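Local coordinates for protein pyocin-S2 (Pseudomonas aeruginosa, PDB 5ODW) that kills sensitive cells by breaking down their chromosomal DNA, a bacteriocin represented here by its N-terminal part, which lacks the nuclease domain and probably serves in receptor binding, at residues 53-58 with 136-141; 82-87 with 100-105. All blocks are in the same frame, centred on the assembly; numbering follows the deposited sequence.

Contact 1: residues 53-58 with 136-141; sequences EYRKLR and KSESMY
The helical segments 53-58 and 136-141 run nearly antiparallel, at 160°, and their axes come no closer than 11.7 Å. Large side chains fill this wide spacing, and Y54 does most of the work. Its CG is anti to the backbone N, which sends the ring across to the other helix. The hydroxyl at its tip meets S137. Y54 OH and S137 OG are hydrogen-bonded at 2.6 Å, with OG at the ring edge and in its plane. A second bond comes from the same helix as Y54. R58 NH1 donates to Y54 OH at 3.1 Å, with an N-H...O angle of 151° and the oxygen in the guanidinium plane. R58 bends at chi2 to reach it. Its NH1 also donates to P134 O, and its NE forms a salt bridge with D62. S137 OG has a further hydrogen bond to H159 ND1, so the polar chain continues onto helix 153-204. The pairing is part of a bundle in which helices 47-70 and 133-148 both pack on helix 153-204; Y54 also touches M160 there. The Y141 ring slides past Y54 in the opposite direction. Y54 CD2 lies 3.5 Å above one Y141 face, towards its rim. The two ring planes are tilted 33° apart, with centroids separated by 4.7 Å. Y141 OH reaches back to G50 O, and its ring meets H159 edge-to-face. E138 extends obliquely past Y54, bringing its OE2 to 3.6 Å from Y54 CE1.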
# COMPACT_ATOMS: atom_id res chain seq x y z
N GLU C 53 -21.56 17.98 -9.19
CA GLU C 53 -22.48 18.61 -8.23
C GLU C 53 -22.20 20.10 -8.08
O GLU C 53 -23.13 20.88 -7.86
CB GLU C 53 -22.44 17.90 -6.86
CG GLU C 53 -23.07 16.52 -6.82
CD GLU C 53 -24.48 16.44 -7.36
OE1 GLU C 53 -25.39 17.06 -6.76
OE2 GLU C 53 -24.68 15.77 -8.41
N TYR C 54 -20.91 20.49 -8.21
CA TYR C 54 -20.44 21.87 -8.13
C TYR C 54 -20.98 22.66 -9.30
O TYR C 54 -21.57 23.72 -9.10
CB TYR C 54 -18.90 21.94 -8.12
CG TYR C 54 -18.36 23.35 -7.97
CD1 TYR C 54 -18.20 24.17 -9.08
CD2 TYR C 54 -18.02 23.86 -6.72
CE1 TYR C 54 -17.75 25.48 -8.95
CE2 TYR C 54 -17.53 25.16 -6.58
CZ TYR C 54 -17.41 25.97 -7.70
OH TYR C 54 -16.94 27.25 -7.58
N ARG C 55 -20.77 22.16 -10.52
CA ARG C 55 -21.23 22.80 -11.75
C ARG C 55 -22.77 23.02 -11.73
O ARG C 55 -23.23 24.10 -12.12
CB ARG C 55 -20.76 21.99 -12.98
CG ARG C 55 -19.26 22.14 -13.27
CD ARG C 55 -18.77 21.24 -14.38
NE ARG C 55 -18.29 19.96 -13.84
CZ ARG C 55 -17.71 19.01 -14.57
NH1 ARG C 55 -17.50 19.19 -15.87
NH2 ARG C 55 -17.33 17.87 -14.00
N LYS C 56 -23.55 22.03 -11.17
CA LYS C 56 -25.02 22.10 -11.00
C LYS C 56 -25.43 23.24 -10.08
O LYS C 56 -26.27 24.08 -10.45
CB LYS C 56 -25.60 20.77 -10.47
CG LYS C 56 -25.73 19.69 -11.54
CD LYS C 56 -26.63 18.56 -11.09
CE LYS C 56 -26.18 17.24 -11.67
NZ LYS C 56 -26.86 16.08 -11.02
N LEU C 57 -24.83 23.30 -8.88
CA LEU C 57 -25.16 24.33 -7.89
C LEU C 57 -24.64 25.72 -8.24
O LEU C 57 -25.36 26.70 -8.01
CB LEU C 57 -24.70 23.91 -6.49
CG LEU C 57 -25.60 22.91 -5.78
CD1 LEU C 57 -24.80 22.06 -4.83
CD2 LEU C 57 -26.73 23.61 -5.05
N ARG C 58 -23.41 25.81 -8.77
CA ARG C 58 -22.77 27.07 -9.16
C ARG C 58 -23.61 27.82 -10.17
O ARG C 58 -23.80 29.02 -9.97
CB ARG C 58 -21.31 26.87 -9.64
CG ARG C 58 -20.55 28.15 -10.03
CD ARG C 58 -20.05 29.00 -8.86
NE ARG C 58 -19.64 30.33 -9.31
CZ ARG C 58 -18.40 30.82 -9.24
NH1 ARG C 58 -17.42 30.08 -8.75
NH2 ARG C 58 -18.14 32.05 -9.66
N LYS C 136 -11.83 32.26 -7.93
CA LYS C 136 -10.96 31.21 -7.41
C LYS C 136 -11.68 29.96 -6.85
O LYS C 136 -11.03 28.93 -6.70
CB LYS C 136 -10.00 31.79 -6.35
CG LYS C 136 -9.04 32.86 -6.92
CD LYS C 136 -7.73 32.29 -7.48
CE LYS C 136 -6.98 33.29 -8.32
NZ LYS C 136 -7.45 33.30 -9.73
N SER C 137 -13.01 30.03 -6.61
CA SER C 137 -13.81 28.93 -6.04
C SER C 137 -13.71 27.57 -6.75
O SER C 137 -13.51 26.58 -6.05
CB SER C 137 -15.28 29.32 -5.91
OG SER C 137 -16.06 28.28 -5.33
N GLU C 138 -13.89 27.49 -8.07
CA GLU C 138 -13.81 26.19 -8.75
C GLU C 138 -12.44 25.52 -8.69
O GLU C 138 -12.33 24.32 -8.47
CB GLU C 138 -14.34 26.26 -10.18
CG GLU C 138 -14.45 24.89 -10.85
CD GLU C 138 -15.45 24.85 -11.98
OE1 GLU C 138 -15.53 23.82 -12.68
OE2 GLU C 138 -16.18 25.84 -12.16
N SER C 139 -11.39 26.31 -8.90
CA SER C 139 -10.01 25.81 -8.81
C SER C 139 -9.62 25.34 -7.41
O SER C 139 -8.98 24.31 -7.25
CB SER C 139 -9.05 26.91 -9.26
OG SER C 139 -9.61 27.68 -10.30
N MET C 140 -10.02 26.11 -6.40
CA MET C 140 -9.79 25.83 -4.97
C MET C 140 -10.50 24.55 -4.52
O MET C 140 -9.89 23.73 -3.82
CB MET C 140 -10.29 27.03 -4.14
CG MET C 140 -9.98 26.94 -2.67
SD MET C 140 -10.91 28.15 -1.71
CE MET C 140 -10.69 27.48 -0.06
N TYR C 141 -11.78 24.39 -4.91
CA TYR C 141 -12.65 23.24 -4.60
C TYR C 141 -12.04 21.94 -5.12
O TYR C 141 -11.90 20.98 -4.35
CB TYR C 141 -14.06 23.48 -5.19
CG TYR C 141 -15.05 22.34 -5.08
CD1 TYR C 141 -15.75 22.11 -3.90
CD2 TYR C 141 -15.38 21.57 -6.19
CE1 TYR C 141 -16.71 21.10 -3.81
CE2 TYR C 141 -16.34 20.56 -6.12
CZ TYR C 141 -17.01 20.34 -4.93
OH TYR C 141 -17.97 19.35 -4.86

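Contact 2: residues 82-87 with 100-105; sequences ELKSEA and RDEKSI
Segment 82-87, at the C-terminal end of helix 72-86, crosses the helical segment 100-105 at 128°. The axes approach to 10.2 Å, and the closest CA atoms belong to K84 and E102, 6.7 Å apart. The tighter part is a buried charge pair. K84 bends at chi3 (-74°), while E102 is extended beyond CG, and the two chains cross obliquely. E102 OE2 lies beside the end of the lysine, 3.1 Å from K84 CE and 3.2 Å from K84 NZ. The latter pair is a salt bridge. K84 NZ also forms a salt bridge with D81 and a hydrogen bond with G91 O, so its buried charge has several partners. The two acids would be expected to favour a charged lysine. E102 also touches L186 of helix 153-204 and A93 of the connecting loop. Beside this pair, I105 gives the largest share of the buried surface. Its CB points toward the other helix, and its two branches part. CG2 touches L83 CB at 3.9 Å, and CD1 lies 4.1 Å from K84 CA. The contact loosens toward A87, which lies in the loop. A87 is exposed, and its CB is 4.5 Å from I105 CD1. L83 is partly exposed. L89, from the loop, also packs on I105. Two helices consecutive in the chain, crossing obliquely, with residues of the connecting loop packed against their interface, make this a helix-loop-helix arrangement.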
# COMPACT_ATOMS: atom_id res chain seq x y z
N GLU C 82 -43.20 47.79 -0.20
CA GLU C 82 -43.82 46.88 0.77
C GLU C 82 -43.76 47.43 2.21
O GLU C 82 -44.75 47.38 2.93
CB GLU C 82 -43.16 45.50 0.73
CG GLU C 82 -43.78 44.54 -0.26
CD GLU C 82 -45.24 44.24 0.06
OE1 GLU C 82 -45.79 44.90 0.95
OE2 GLU C 82 -45.82 43.35 -0.59
N LEU C 83 -42.61 47.97 2.60
CA LEU C 83 -42.43 48.61 3.91
C LEU C 83 -43.25 49.88 4.04
O LEU C 83 -43.74 50.16 5.14
CB LEU C 83 -40.97 48.95 4.17
CG LEU C 83 -40.04 47.80 4.51
CD1 LEU C 83 -38.63 48.30 4.63
CD2 LEU C 83 -40.44 47.09 5.81
N LYS C 84 -43.37 50.65 2.95
CA LYS C 84 -44.14 51.89 2.87
C LYS C 84 -45.62 51.58 3.19
O LYS C 84 -46.22 52.24 4.05
CB LYS C 84 -44.05 52.45 1.44
CG LYS C 84 -43.95 53.96 1.32
CD LYS C 84 -44.13 54.40 -0.13
CE LYS C 84 -42.92 54.11 -0.99
NZ LYS C 84 -43.17 54.39 -2.43
N SER C 85 -46.18 50.54 2.52
CA SER C 85 -47.56 50.12 2.69
C SER C 85 -47.80 49.37 3.98
O SER C 85 -48.84 49.57 4.61
CB SER C 85 -48.06 49.35 1.48
OG SER C 85 -48.48 50.29 0.49
N GLU C 86 -46.81 48.56 4.43
CA GLU C 86 -46.84 47.84 5.71
C GLU C 86 -46.98 48.82 6.90
O GLU C 86 -47.48 48.43 7.95
CB GLU C 86 -45.56 47.02 5.89
CG GLU C 86 -45.67 45.62 5.34
CD GLU C 86 -44.36 44.87 5.20
OE1 GLU C 86 -43.46 45.08 6.05
OE2 GLU C 86 -44.26 44.05 4.27
N ALA C 87 -46.55 50.09 6.70
CA ALA C 87 -46.59 51.16 7.68
C ALA C 87 -47.82 52.08 7.49
O ALA C 87 -47.93 53.12 8.14
CB ALA C 87 -45.31 51.96 7.58
N ARG C 100 -41.21 62.90 4.74
CA ARG C 100 -40.39 62.74 5.96
C ARG C 100 -40.54 61.33 6.52
O ARG C 100 -39.54 60.76 6.95
CB ARG C 100 -40.78 63.79 7.02
CG ARG C 100 -40.40 63.47 8.48
CD ARG C 100 -41.03 64.44 9.48
NE ARG C 100 -42.49 64.37 9.48
CZ ARG C 100 -43.21 63.60 10.30
NH1 ARG C 100 -42.61 62.83 11.20
NH2 ARG C 100 -44.53 63.59 10.22
N ASP C 101 -41.79 60.78 6.51
CA ASP C 101 -42.08 59.42 6.98
C ASP C 101 -41.43 58.39 6.05
O ASP C 101 -40.82 57.44 6.54
CB ASP C 101 -43.60 59.19 7.09
CG ASP C 101 -44.28 59.77 8.32
OD1 ASP C 101 -43.62 59.88 9.37
OD2 ASP C 101 -45.49 60.06 8.23
N GLU C 102 -41.54 58.61 4.73
CA GLU C 102 -40.98 57.79 3.64
C GLU C 102 -39.46 57.79 3.70
O GLU C 102 -38.86 56.73 3.53
CB GLU C 102 -41.43 58.35 2.29
CG GLU C 102 -41.37 57.40 1.10
CD GLU C 102 -42.01 57.99 -0.14
OE1 GLU C 102 -42.03 59.24 -0.27
OE2 GLU C 102 -42.49 57.21 -0.99
N LYS C 103 -38.82 58.96 3.95
CA LYS C 103 -37.37 59.04 4.04
C LYS C 103 -36.85 58.11 5.13
O LYS C 103 -35.94 57.32 4.86
CB LYS C 103 -36.84 60.48 4.20
CG LYS C 103 -35.32 60.58 3.94
CD LYS C 103 -34.77 61.97 4.19
CE LYS C 103 -33.31 61.94 4.59
NZ LYS C 103 -33.13 61.68 6.05
N SER C 104 -37.49 58.10 6.30
CA SER C 104 -37.02 57.29 7.41
C SER C 104 -36.99 55.82 7.05
O SER C 104 -36.06 55.11 7.41
CB SER C 104 -37.94 57.50 8.61
OG SER C 104 -38.34 58.86 8.68
N ILE C 105 -38.01 55.36 6.34
CA ILE C 105 -38.08 53.97 5.86
C ILE C 105 -36.84 53.63 5.00
O ILE C 105 -36.21 52.60 5.25
CB ILE C 105 -39.43 53.69 5.12
CG1 ILE C 105 -40.60 53.58 6.11
CG2 ILE C 105 -39.36 52.46 4.18
CD1 ILE C 105 -41.93 54.07 5.56

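Contacts 1 and 2 lie on opposite sides of the chain's centre. Their own centres are 40 Å apart, and their nearest atoms about 27 Å, so they do not touch. Along the chain, 53-58 comes first, then both halves of contact 2, then 136-141. Contact 2 joins helices 72-86 and 96-121, which are neighbours in sequence. Contact 1 joins helices 47-70 and 133-148, which flank that pair. Side chains of both contacts touch the long helix 153-204, which spans the two regions. The result is an elongated helical domain. Only contact 1 comes within reach of the other protein in the assembly.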